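Tyrosine recombinase XerH (Helicobacter pylori, PDB 5JK0) catalyses site-specific DNA recombination, cutting and rejoining DNA strands through a tyrosine-based mechanism, and takes part in chromosome segregation in Helicobacter pylori. Local coordinates at residues L24-T29 and L46-N50; H4-E8 and W19-F23; T75-L80 and N128-L133. Residues are numbered along the deposited sequence.

Interaction 1 (L24-T29 and L46-N50); sequences LRYKCT and LNELN. With nucleotides of chain G.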
loop_
_atom_site.group_PDB
_atom_site.type_symbol
_atom_site.label_atom_id
_atom_site.label_comp_id
_atom_site.label_asym_id
_atom_site.label_seq_id
_atom_site.Cartn_x
_atom_site.Cartn_y
_atom_site.Cartn_z
ATOM N N LEU D 24 -9.632 31.239 -6.501
ATOM C CA LEU D 24 -10.980 30.775 -6.808
ATOM C C LEU D 24 -11.463 31.289 -8.161
ATOM O O LEU D 24 -12.238 30.619 -8.842
ATOM C CB LEU D 24 -11.953 31.194 -5.704
ATOM C CG LEU D 24 -11.790 30.466 -4.368
ATOM C CD1 LEU D 24 -12.757 31.011 -3.329
ATOM C CD2 LEU D 24 -11.985 28.968 -4.552
ATOM N N ARG D 25 -11.006 32.476 -8.552
ATOM C CA ARG D 25 -11.360 33.015 -9.860
ATOM C C ARG D 25 -10.661 32.228 -10.959
ATOM O O ARG D 25 -11.229 31.990 -12.024
ATOM C CB ARG D 25 -10.999 34.498 -9.969
ATOM C CG ARG D 25 -11.533 35.153 -11.239
ATOM C CD ARG D 25 -10.988 36.557 -11.433
ATOM N NE ARG D 25 -11.661 37.251 -12.528
ATOM C CZ ARG D 25 -11.323 37.138 -13.809
ATOM N NH1 ARG D 25 -11.995 37.810 -14.735
ATOM N NH2 ARG D 25 -10.316 36.354 -14.165
ATOM N N TYR D 26 -9.421 31.830 -10.691
ATOM C CA TYR D 26 -8.654 31.028 -11.635
ATOM C C TYR D 26 -9.305 29.669 -11.858
ATOM O O TYR D 26 -9.361 29.175 -12.984
ATOM C CB TYR D 26 -7.217 30.843 -11.146
ATOM C CG TYR D 26 -6.499 29.694 -11.817
ATOM C CD1 TYR D 26 -6.100 29.782 -13.145
ATOM C CD2 TYR D 26 -6.222 28.522 -11.125
ATOM C CE1 TYR D 26 -5.447 28.733 -13.765
ATOM C CE2 TYR D 26 -5.569 27.469 -11.736
ATOM C CZ TYR D 26 -5.183 27.581 -13.055
ATOM O OH TYR D 26 -4.531 26.537 -13.669
ATOM N N LYS D 27 -9.794 29.069 -10.777
ATOM C CA LYS D 27 -10.447 27.769 -10.862
ATOM C C LYS D 27 -11.744 27.866 -11.658
ATOM O O LYS D 27 -12.101 26.943 -12.383
ATOM C CB LYS D 27 -10.725 27.210 -9.466
ATOM C CG LYS D 27 -9.480 27.037 -8.609
ATOM C CD LYS D 27 -8.434 26.176 -9.299
ATOM C CE LYS D 27 -8.900 24.737 -9.445
ATOM N NZ LYS D 27 -7.855 23.877 -10.068
ATOM N N CYS D 28 -12.438 28.992 -11.531
ATOM C CA CYS D 28 -13.684 29.204 -12.261
ATOM C C CYS D 28 -13.459 29.231 -13.770
ATOM O O CYS D 28 -14.336 28.846 -14.543
ATOM C CB CYS D 28 -14.357 30.503 -11.813
ATOM S SG CYS D 28 -15.191 30.401 -10.214
ATOM N N THR D 29 -12.279 29.680 -14.184
ATOM C CA THR D 29 -11.958 29.778 -15.603
ATOM C C THR D 29 -11.258 28.523 -16.119
ATOM O O THR D 29 -11.270 28.248 -17.319
ATOM C CB THR D 29 -11.068 31.003 -15.895
ATOM O OG1 THR D 29 -9.827 30.878 -15.189
ATOM C CG2 THR D 29 -11.766 32.283 -15.460
ATOM N N LEU D 46 -17.151 36.421 -12.339
ATOM C CA LEU D 46 -15.768 36.728 -12.683
ATOM C C LEU D 46 -15.468 38.206 -12.455
ATOM O O LEU D 46 -14.356 38.571 -12.070
ATOM C CB LEU D 46 -15.477 36.349 -14.136
ATOM C CG LEU D 46 -15.619 34.870 -14.505
ATOM C CD1 LEU D 46 -15.307 34.656 -15.977
ATOM C CD2 LEU D 46 -14.725 34.005 -13.632
ATOM N N ASN D 47 -16.466 39.050 -12.695
ATOM C CA ASN D 47 -16.320 40.487 -12.496
ATOM C C ASN D 47 -16.139 40.843 -11.025
ATOM O O ASN D 47 -15.335 41.709 -10.683
ATOM C CB ASN D 47 -17.528 41.230 -13.069
ATOM N N GLU D 48 -16.887 40.169 -10.157
ATOM C CA GLU D 48 -16.794 40.414 -8.722
ATOM C C GLU D 48 -15.467 39.915 -8.162
ATOM O O GLU D 48 -14.908 40.515 -7.244
ATOM C CB GLU D 48 -17.954 39.747 -7.981
ATOM C CG GLU D 48 -19.327 40.227 -8.410
ATOM C CD GLU D 48 -20.430 39.715 -7.503
ATOM O OE1 GLU D 48 -20.232 39.717 -6.269
ATOM O OE2 GLU D 48 -21.490 39.307 -8.023
ATOM N N LEU D 49 -14.965 38.821 -8.724
ATOM C CA LEU D 49 -13.732 38.206 -8.244
ATOM C C LEU D 49 -12.487 38.954 -8.713
ATOM O O LEU D 49 -11.375 38.647 -8.285
ATOM C CB LEU D 49 -13.663 36.744 -8.690
ATOM C CG LEU D 49 -14.687 35.797 -8.063
ATOM C CD1 LEU D 49 -14.597 34.413 -8.687
ATOM C CD2 LEU D 49 -14.492 35.718 -6.556
ATOM N N ASN D 50 -12.674 39.936 -9.592
ATOM C CA ASN D 50 -11.560 40.748 -10.071
ATOM C C ASN D 50 -11.148 41.809 -9.058
ATOM O O ASN D 50 -10.104 42.446 -9.202
ATOM C CB ASN D 50 -11.910 41.412 -11.403
ATOM C CG ASN D 50 -11.550 40.549 -12.596
ATOM O OD1 ASN D 50 -12.407 40.200 -13.407
ATOM N ND2 ASN D 50 -10.273 40.200 -12.708
ATOM P P DT G 19 -7.603 20.290 -10.841
ATOM O OP1 DT G 19 -6.286 20.614 -11.429
ATOM O OP2 DT G 19 -8.253 21.241 -9.910
ATOM O "O5'" DT G 19 -8.644 19.990 -12.018
ATOM C "C5'" DT G 19 -8.305 19.052 -13.040
ATOM C "C4'" DT G 19 -9.474 18.130 -13.354
ATOM O "O4'" DT G 19 -9.613 17.138 -12.304
ATOM C "C3'" DT G 19 -10.839 18.817 -13.481
ATOM O "O3'" DT G 19 -11.486 18.392 -14.672
ATOM C "C2'" DT G 19 -11.593 18.353 -12.234
ATOM C "C1'" DT G 19 -10.975 16.986 -11.996
ATOM N N1 DT G 19 -11.094 16.510 -10.590
ATOM C C2 DT G 19 -11.724 15.314 -10.334
ATOM O O2 DT G 19 -12.199 14.609 -11.207
ATOM N N3 DT G 19 -11.778 14.967 -9.010
ATOM C C4 DT G 19 -11.277 15.682 -7.938
ATOM O O4 DT G 19 -11.375 15.286 -6.782
ATOM C C5 DT G 19 -10.628 16.928 -8.276
ATOM C C7 DT G 19 -10.044 17.790 -7.196
ATOM C C6 DT G 19 -10.568 17.277 -9.570
#
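This is a contact between two helical parts of the N-terminal, SAM-like DNA-binding region of the recombinase. Residues 24-29 lie on helix 12-30. Residues 46-50 run from the C-terminal part of helix 39-48 into the following turn. Arg25 makes the largest contribution, and both hydrogen bonds across the segments come from it. Its CA is 5.9 Å from the CA of Leu49, and its extended side chain runs over that residue, with Arg25 CG 3.7 Å from Leu49 CB. The guanidinium then meets the backbone carbonyl of Leu46 in the C-terminal part of helix 39-48. Arg25 NE donates to Leu46 O at 3.0 Å and with good geometry (161°). A second, weak hydrogen bond joins Arg25 NH1 to Asn50 OD1 at 2.8 Å. Beside this polar patch, Cys28 CB packs on Leu46 CD2 at 4.0 Å, and Thr29 CG2 lies 3.9 Å from Leu46 CD2. Leu49 CD1 reaches Cys28 SG at 4.3 Å. Lys27 does not join the contact; its NZ donates to OP2 of DT19 of chain G at 2.7 Å, so the same helix holds the DNA backbone. Leu49 also packs on Leu58 and Val61 of helix 55-68, and Leu24 touches Cys62 of that helix and Tyr76 of helix 74-93.

Interaction 2 (H4-E8 and W19-F23); sequences HPLEE and WIGRF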
loop_
_atom_site.group_PDB
_atom_site.type_symbol
_atom_site.label_atom_id
_atom_site.label_comp_id
_atom_site.label_asym_id
_atom_site.label_seq_id
_atom_site.Cartn_x
_atom_site.Cartn_y
_atom_site.Cartn_z
ATOM N N HIS D 4 1.627 39.040 -8.388
ATOM C CA HIS D 4 1.562 40.063 -7.352
ATOM C C HIS D 4 2.572 39.760 -6.253
ATOM O O HIS D 4 2.989 38.617 -6.099
ATOM C CB HIS D 4 0.152 40.146 -6.762
ATOM C CG HIS D 4 -0.931 40.265 -7.789
ATOM N ND1 HIS D 4 -1.365 41.479 -8.276
ATOM C CD2 HIS D 4 -1.668 39.320 -8.419
ATOM C CE1 HIS D 4 -2.323 41.276 -9.163
ATOM N NE2 HIS D 4 -2.526 39.976 -9.268
ATOM N N PRO D 5 2.980 40.785 -5.490
ATOM C CA PRO D 5 3.809 40.520 -4.311
ATOM C C PRO D 5 3.057 39.657 -3.302
ATOM O O PRO D 5 1.826 39.679 -3.283
ATOM C CB PRO D 5 4.084 41.919 -3.749
ATOM C CG PRO D 5 3.919 42.833 -4.915
ATOM C CD PRO D 5 2.831 42.228 -5.749
ATOM N N LEU D 6 3.785 38.899 -2.487
ATOM C CA LEU D 6 3.159 38.021 -1.505
ATOM C C LEU D 6 2.335 38.812 -0.495
ATOM O O LEU D 6 1.175 38.491 -0.235
ATOM C CB LEU D 6 4.213 37.190 -0.773
ATOM C CG LEU D 6 3.661 36.200 0.257
ATOM C CD1 LEU D 6 2.889 35.086 -0.433
ATOM C CD2 LEU D 6 4.772 35.631 1.125
ATOM N N GLU D 7 2.943 39.852 0.066
ATOM C CA GLU D 7 2.299 40.653 1.098
ATOM C C GLU D 7 2.184 42.112 0.674
ATOM O O GLU D 7 3.171 42.846 0.675
ATOM C CB GLU D 7 3.075 40.540 2.411
ATOM C CG GLU D 7 3.228 39.109 2.908
ATOM C CD GLU D 7 4.133 39.004 4.121
ATOM O OE1 GLU D 7 3.612 38.758 5.232
ATOM O OE2 GLU D 7 5.362 39.164 3.963
ATOM N N GLU D 8 0.974 42.525 0.310
ATOM C CA GLU D 8 0.731 43.890 -0.144
ATOM C C GLU D 8 0.022 44.726 0.915
ATOM O O GLU D 8 0.007 45.955 0.839
ATOM C CB GLU D 8 -0.092 43.885 -1.435
ATOM C CG GLU D 8 0.651 43.348 -2.647
ATOM C CD GLU D 8 -0.206 43.345 -3.899
ATOM O OE1 GLU D 8 0.144 44.060 -4.862
ATOM O OE2 GLU D 8 -1.227 42.626 -3.922
ATOM N N TRP D 19 -5.428 36.391 -1.857
ATOM C CA TRP D 19 -4.919 35.263 -2.632
ATOM C C TRP D 19 -5.981 34.191 -2.869
ATOM O O TRP D 19 -5.997 33.552 -3.920
ATOM C CB TRP D 19 -3.704 34.642 -1.939
ATOM C CG TRP D 19 -2.448 35.433 -2.125
ATOM C CD1 TRP D 19 -1.779 36.150 -1.176
ATOM C CD2 TRP D 19 -1.715 35.597 -3.344
ATOM N NE1 TRP D 19 -0.668 36.744 -1.728
ATOM C CE2 TRP D 19 -0.609 36.421 -3.058
ATOM C CE3 TRP D 19 -1.884 35.124 -4.650
ATOM C CZ2 TRP D 19 0.322 36.782 -4.029
ATOM C CZ3 TRP D 19 -0.958 35.484 -5.612
ATOM C CH2 TRP D 19 0.131 36.305 -5.296
ATOM N N ILE D 20 -6.860 33.996 -1.891
ATOM C CA ILE D 20 -7.942 33.024 -2.024
ATOM C C ILE D 20 -8.894 33.436 -3.144
ATOM O O ILE D 20 -9.313 32.606 -3.953
ATOM C CB ILE D 20 -8.732 32.865 -0.707
ATOM C CG1 ILE D 20 -7.851 32.226 0.368
ATOM C CG2 ILE D 20 -9.976 32.016 -0.925
ATOM C CD1 ILE D 20 -8.558 32.019 1.689
ATOM N N GLY D 21 -9.221 34.723 -3.192
ATOM C CA GLY D 21 -10.086 35.254 -4.228
ATOM C C GLY D 21 -9.492 35.090 -5.614
ATOM O O GLY D 21 -10.199 34.762 -6.566
ATOM N N ARG D 22 -8.187 35.317 -5.725
ATOM C CA ARG D 22 -7.482 35.151 -6.992
ATOM C C ARG D 22 -7.479 33.691 -7.432
ATOM O O ARG D 22 -7.668 33.387 -8.610
ATOM C CB ARG D 22 -6.045 35.664 -6.880
ATOM C CG ARG D 22 -5.929 37.171 -6.743
ATOM C CD ARG D 22 -4.535 37.569 -6.287
ATOM N NE ARG D 22 -4.380 39.018 -6.187
ATOM C CZ ARG D 22 -3.431 39.617 -5.474
ATOM N NH1 ARG D 22 -2.557 38.891 -4.789
ATOM N NH2 ARG D 22 -3.361 40.941 -5.438
ATOM N N PHE D 23 -7.260 32.792 -6.478
ATOM C CA PHE D 23 -7.221 31.363 -6.763
ATOM C C PHE D 23 -8.581 30.839 -7.212
ATOM O O PHE D 23 -8.676 30.095 -8.186
ATOM C CB PHE D 23 -6.742 30.585 -5.536
ATOM C CG PHE D 23 -6.808 29.093 -5.701
ATOM C CD1 PHE D 23 -5.923 28.438 -6.540
ATOM C CD2 PHE D 23 -7.747 28.346 -5.010
ATOM C CE1 PHE D 23 -5.974 27.064 -6.692
ATOM C CE2 PHE D 23 -7.805 26.970 -5.158
ATOM C CZ PHE D 23 -6.917 26.330 -5.999
HETATM O O HOH W 1 -0.883 40.154 -2.540
#
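Arg22 and Glu8 form a salt bridge, with Arg22 NH2 3.1 Å from Glu8 OE2 and a nearly linear hydrogen bond. The second strong link is from the indole of Trp19: Trp19 NE1 donates to Leu6 O at 2.9 Å, almost in a straight line. A water reinforces the charged pair. It donates to Pro5 O at 2.8 Å and to Glu8 OE2 at 2.9 Å, and accepts from Arg22 NH1 at 3.1 Å. The guanidinium of Arg22 also lies flat on the His4 ring. Their centres are 3.6 Å apart and the planes are tilted by only 6°. Further out, the edge of the indole follows the backbone of residues 4-6, with Trp19 CZ2 3.3 Å from Pro5 O and Trp19 CH2 3.8 Å from His4 O. Leu6 CD1 comes within 4.1 Å of Trp19 NE1. Leu6 and Trp19 both pack on Ile140 of helix 123-143. The segment before helix 12-30 thus folds back onto that helix, and backbone hydrogen bonds of His4 with Gln143 and Gln145 place it by the end of helix 123-143. One backbone acceptor, one salt bridge and one stack tie this irregular segment to helix 12-30.

Interaction 3 (T75-L80 and N128-L133); sequences TYALPL and NYRIAL. With nucleotides of chain G; nucleotides of chain H.
Two helical segments cross almost at right angles, with a signed crossing angle of -89° and a closest axis approach of 8.9 Å. Residues 75-80 belong to helix 74-93, kinked because Pro79 has no N-H to bond the turn before. Residues 128-133 are a regular part of helix 123-143. The CA register is Thr75-Asn128 6.7 Å, Tyr76-Ala132 5.2 Å, Pro79-Tyr129 5.7 Å and Leu80-Leu133 6.9 Å. Thr75 O lies 4.0 Å from Ala132 CB, and Thr75 OG1 donates to O4 of DT20 of chain G at 2.8 Å. Tyr76 (chi1 m) sets CD1 3.9 Å from Ala132 CA, and its OH meets OP2 of DT19 of chain G at a very short 2.4 Å. Leu78 CD2 is 3.3 Å from Tyr129 OH. The CA-to-CB bond of Pro79 points toward the second helix. Pro79 CB stands over the ring of Tyr129 (chi1 m) in a CH-pi contact, 3.9 Å from the centroid, and lies 4.1 Å from Ala132 CB. Leu80 (chi1 m) packs CD2 on Leu133 CD2 at 4.0 Å. Ala132 is a knob among Thr75, Tyr76, Pro79 and Leu80. Asn128 (chi1 m) accepts at OD1 from N6 of DA11 of chain H and donates weakly from ND2 to its N7, both at 3.3 Å. Crossed helices bringing side chains to major-groove base edges are characteristic of the helical core-binding domain of tyrosine recombinases.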
loop_
_atom_site.group_PDB
_atom_site.type_symbol
_atom_site.label_atom_id
_atom_site.label_comp_id
_atom_site.label_asym_id
_atom_site.label_seq_id
_atom_site.Cartn_x
_atom_site.Cartn_y
_atom_site.Cartn_z
ATOM N N THR D 75 -15.745 22.165 -4.579
ATOM C CA THR D 75 -14.700 21.366 -3.952
ATOM C C THR D 75 -13.630 22.249 -3.308
ATOM O O THR D 75 -12.982 21.850 -2.340
ATOM C CB THR D 75 -14.039 20.420 -4.978
ATOM O OG1 THR D 75 -15.055 19.700 -5.687
ATOM C CG2 THR D 75 -13.113 19.427 -4.289
ATOM N N TYR D 76 -13.464 23.457 -3.837
ATOM C CA TYR D 76 -12.400 24.347 -3.382
ATOM C C TYR D 76 -12.896 25.487 -2.495
ATOM O O TYR D 76 -12.173 25.951 -1.613
ATOM C CB TYR D 76 -11.655 24.927 -4.586
ATOM C CG TYR D 76 -10.866 23.903 -5.369
ATOM C CD1 TYR D 76 -9.557 23.594 -5.022
ATOM C CD2 TYR D 76 -11.430 23.243 -6.454
ATOM C CE1 TYR D 76 -8.830 22.658 -5.733
ATOM C CE2 TYR D 76 -10.709 22.306 -7.173
ATOM C CZ TYR D 76 -9.411 22.017 -6.806
ATOM O OH TYR D 76 -8.688 21.084 -7.516
ATOM N N ALA D 77 -14.127 25.933 -2.731
ATOM C CA ALA D 77 -14.654 27.133 -2.085
ATOM C C ALA D 77 -14.737 27.019 -0.562
ATOM O O ALA D 77 -14.040 27.735 0.159
ATOM C CB ALA D 77 -16.025 27.471 -2.653
ATOM N N LEU D 78 -15.592 26.123 -0.081
ATOM C CA LEU D 78 -15.847 25.992 1.353
ATOM C C LEU D 78 -14.604 25.669 2.202
ATOM O O LEU D 78 -14.398 26.308 3.233
ATOM C CB LEU D 78 -16.932 24.936 1.602
ATOM C CG LEU D 78 -17.328 24.685 3.061
ATOM C CD1 LEU D 78 -18.839 24.733 3.226
ATOM C CD2 LEU D 78 -16.783 23.350 3.543
ATOM N N PRO D 79 -13.776 24.685 1.787
ATOM C CA PRO D 79 -12.626 24.375 2.650
ATOM C C PRO D 79 -11.654 25.542 2.842
ATOM O O PRO D 79 -11.067 25.671 3.917
ATOM C CB PRO D 79 -11.935 23.224 1.910
ATOM C CG PRO D 79 -13.009 22.598 1.103
ATOM C CD PRO D 79 -13.871 23.738 0.660
ATOM N N LEU D 80 -11.492 26.380 1.823
ATOM C CA LEU D 80 -10.558 27.500 1.910
ATOM C C LEU D 80 -11.130 28.655 2.731
ATOM O O LEU D 80 -10.390 29.372 3.401
ATOM C CB LEU D 80 -10.167 27.981 0.512
ATOM C CG LEU D 80 -9.375 26.970 -0.324
ATOM C CD1 LEU D 80 -8.844 27.612 -1.596
ATOM C CD2 LEU D 80 -8.239 26.362 0.490
ATOM N N ASN D 128 -10.500 15.810 0.199
ATOM C CA ASN D 128 -10.894 16.992 -0.563
ATOM C C ASN D 128 -10.331 18.275 0.041
ATOM O O ASN D 128 -9.890 19.169 -0.681
ATOM C CB ASN D 128 -12.417 17.089 -0.650
ATOM C CG ASN D 128 -13.027 15.974 -1.474
ATOM O OD1 ASN D 128 -12.361 15.372 -2.317
ATOM N ND2 ASN D 128 -14.302 15.695 -1.237
ATOM N N TYR D 129 -10.360 18.360 1.369
ATOM C CA TYR D 129 -9.790 19.496 2.084
ATOM C C TYR D 129 -8.296 19.613 1.810
ATOM O O TYR D 129 -7.781 20.706 1.573
ATOM C CB TYR D 129 -10.035 19.365 3.588
ATOM C CG TYR D 129 -11.378 19.877 4.055
ATOM C CD1 TYR D 129 -12.555 19.442 3.464
ATOM C CD2 TYR D 129 -11.467 20.783 5.103
ATOM C CE1 TYR D 129 -13.785 19.907 3.894
ATOM C CE2 TYR D 129 -12.691 21.252 5.541
ATOM C CZ TYR D 129 -13.847 20.809 4.933
ATOM O OH TYR D 129 -15.066 21.273 5.369
ATOM N N ARG D 130 -7.610 18.476 1.849
ATOM C CA ARG D 130 -6.175 18.423 1.601
ATOM C C ARG D 130 -5.837 18.894 0.189
ATOM O O ARG D 130 -4.941 19.715 -0.002
ATOM C CB ARG D 130 -5.651 17.002 1.822
ATOM C CG ARG D 130 -4.185 16.817 1.480
ATOM C CD ARG D 130 -3.752 15.375 1.701
ATOM N NE ARG D 130 -2.380 15.143 1.260
ATOM C CZ ARG D 130 -2.043 14.816 0.017
ATOM N NH1 ARG D 130 -2.980 14.683 -0.912
ATOM N NH2 ARG D 130 -0.769 14.623 -0.300
ATOM N N ILE D 131 -6.563 18.369 -0.794
ATOM C CA ILE D 131 -6.376 18.752 -2.191
ATOM C C ILE D 131 -6.619 20.250 -2.389
ATOM O O ILE D 131 -5.906 20.912 -3.146
ATOM C CB ILE D 131 -7.313 17.949 -3.120
ATOM C CG1 ILE D 131 -6.927 16.468 -3.112
ATOM C CG2 ILE D 131 -7.271 18.490 -4.541
ATOM C CD1 ILE D 131 -7.865 15.592 -3.911
ATOM N N ALA D 132 -7.620 20.779 -1.691
ATOM C CA ALA D 132 -7.945 22.200 -1.772
ATOM C C ALA D 132 -6.806 23.059 -1.234
ATOM O O ALA D 132 -6.401 24.037 -1.866
ATOM C CB ALA D 132 -9.232 22.492 -1.018
ATOM N N LEU D 133 -6.293 22.684 -0.064
ATOM C CA LEU D 133 -5.191 23.409 0.565
ATOM C C LEU D 133 -3.927 23.359 -0.288
ATOM O O LEU D 133 -3.220 24.359 -0.423
ATOM C CB LEU D 133 -4.902 22.842 1.958
ATOM C CG LEU D 133 -5.941 23.110 3.051
ATOM C CD1 LEU D 133 -5.613 22.313 4.305
ATOM C CD2 LEU D 133 -6.024 24.596 3.367
ATOM P P DT G 19 -7.603 20.290 -10.841
ATOM O OP1 DT G 19 -6.286 20.614 -11.429
ATOM O OP2 DT G 19 -8.253 21.241 -9.910
ATOM O "O5'" DT G 19 -8.644 19.990 -12.018
ATOM C "C5'" DT G 19 -8.305 19.052 -13.040
ATOM C "C4'" DT G 19 -9.474 18.130 -13.354
ATOM O "O4'" DT G 19 -9.613 17.138 -12.304
ATOM C "C3'" DT G 19 -10.839 18.817 -13.481
ATOM O "O3'" DT G 19 -11.486 18.392 -14.672
ATOM C "C2'" DT G 19 -11.593 18.353 -12.234
ATOM C "C1'" DT G 19 -10.975 16.986 -11.996
ATOM N N1 DT G 19 -11.094 16.510 -10.590
ATOM C C2 DT G 19 -11.724 15.314 -10.334
ATOM O O2 DT G 19 -12.199 14.609 -11.207
ATOM N N3 DT G 19 -11.778 14.967 -9.010
ATOM C C4 DT G 19 -11.277 15.682 -7.938
ATOM O O4 DT G 19 -11.375 15.286 -6.782
ATOM C C5 DT G 19 -10.628 16.928 -8.276
ATOM C C7 DT G 19 -10.044 17.790 -7.196
ATOM C C6 DT G 19 -10.568 17.277 -9.570
ATOM P P DT G 20 -12.780 19.175 -15.214
ATOM O OP1 DT G 20 -12.735 19.124 -16.693
ATOM O OP2 DT G 20 -12.845 20.481 -14.523
ATOM O "O5'" DT G 20 -14.009 18.288 -14.704
ATOM C "C5'" DT G 20 -14.164 16.956 -15.177
ATOM C "C4'" DT G 20 -15.234 16.219 -14.390
ATOM O "O4'" DT G 20 -14.801 16.042 -13.024
ATOM C "C3'" DT G 20 -16.596 16.924 -14.317
ATOM O "O3'" DT G 20 -17.586 16.136 -14.974
ATOM C "C2'" DT G 20 -16.879 17.062 -12.811
ATOM C "C1'" DT G 20 -15.931 16.043 -12.197
ATOM N N1 DT G 20 -15.505 16.381 -10.808
ATOM C C2 DT G 20 -15.829 15.527 -9.780
ATOM O O2 DT G 20 -16.453 14.493 -9.942
ATOM N N3 DT G 20 -15.392 15.926 -8.544
ATOM C C4 DT G 20 -14.680 17.072 -8.241
ATOM O O4 DT G 20 -14.332 17.345 -7.096
ATOM C C5 DT G 20 -14.374 17.926 -9.364
ATOM C C7 DT G 20 -13.606 19.198 -9.158
ATOM C C6 DT G 20 -14.796 17.543 -10.580
ATOM P P DA H 11 -18.442 8.167 1.378
ATOM O OP1 DA H 11 -19.153 7.013 0.786
ATOM O OP2 DA H 11 -17.944 8.093 2.768
ATOM O "O5'" DA H 11 -17.200 8.559 0.445
ATOM C "C5'" DA H 11 -16.966 7.859 -0.771
ATOM C "C4'" DA H 11 -17.863 8.375 -1.884
ATOM O "O4'" DA H 11 -17.694 9.811 -2.021
ATOM C "C3'" DA H 11 -17.581 7.772 -3.262
ATOM O "O3'" DA H 11 -18.792 7.356 -3.874
ATOM C "C2'" DA H 11 -16.919 8.912 -4.036
ATOM C "C1'" DA H 11 -17.527 10.141 -3.380
ATOM N N9 DA H 11 -16.671 11.322 -3.467
ATOM C C8 DA H 11 -15.902 11.857 -2.472
ATOM N N7 DA H 11 -15.229 12.921 -2.838
ATOM C C5 DA H 11 -15.576 13.095 -4.168
ATOM C C6 DA H 11 -15.198 14.052 -5.131
ATOM N N6 DA H 11 -14.348 15.054 -4.881
ATOM N N1 DA H 11 -15.730 13.939 -6.366
ATOM C C2 DA H 11 -16.581 12.936 -6.613
ATOM N N3 DA H 11 -17.008 11.978 -5.791
ATOM C C4 DA H 11 -16.464 12.117 -4.572
#

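How the interactions relate
Along the chain the contacts come in series: interaction 2, then interaction 1, then interaction 3. Interactions 1 and 2 share helix 12-30, with centres about 13 Å apart. The centre of interaction 3 is about 16 Å from that of interaction 1 and 17 Å from that of interaction 2. Helix 74-93 of interaction 3 packs against helix 12-30. Leu24 and Lys27 rest on Tyr76, while Phe23 touches Tyr76 and Leu80. One helical bundle therefore joins the N-terminal segment, helix 39-48 and the base-reading helices. Lys27 and Tyr76 both approach the same DT19 phosphate, so adjoining helices of the bundle meet the DNA backbone together.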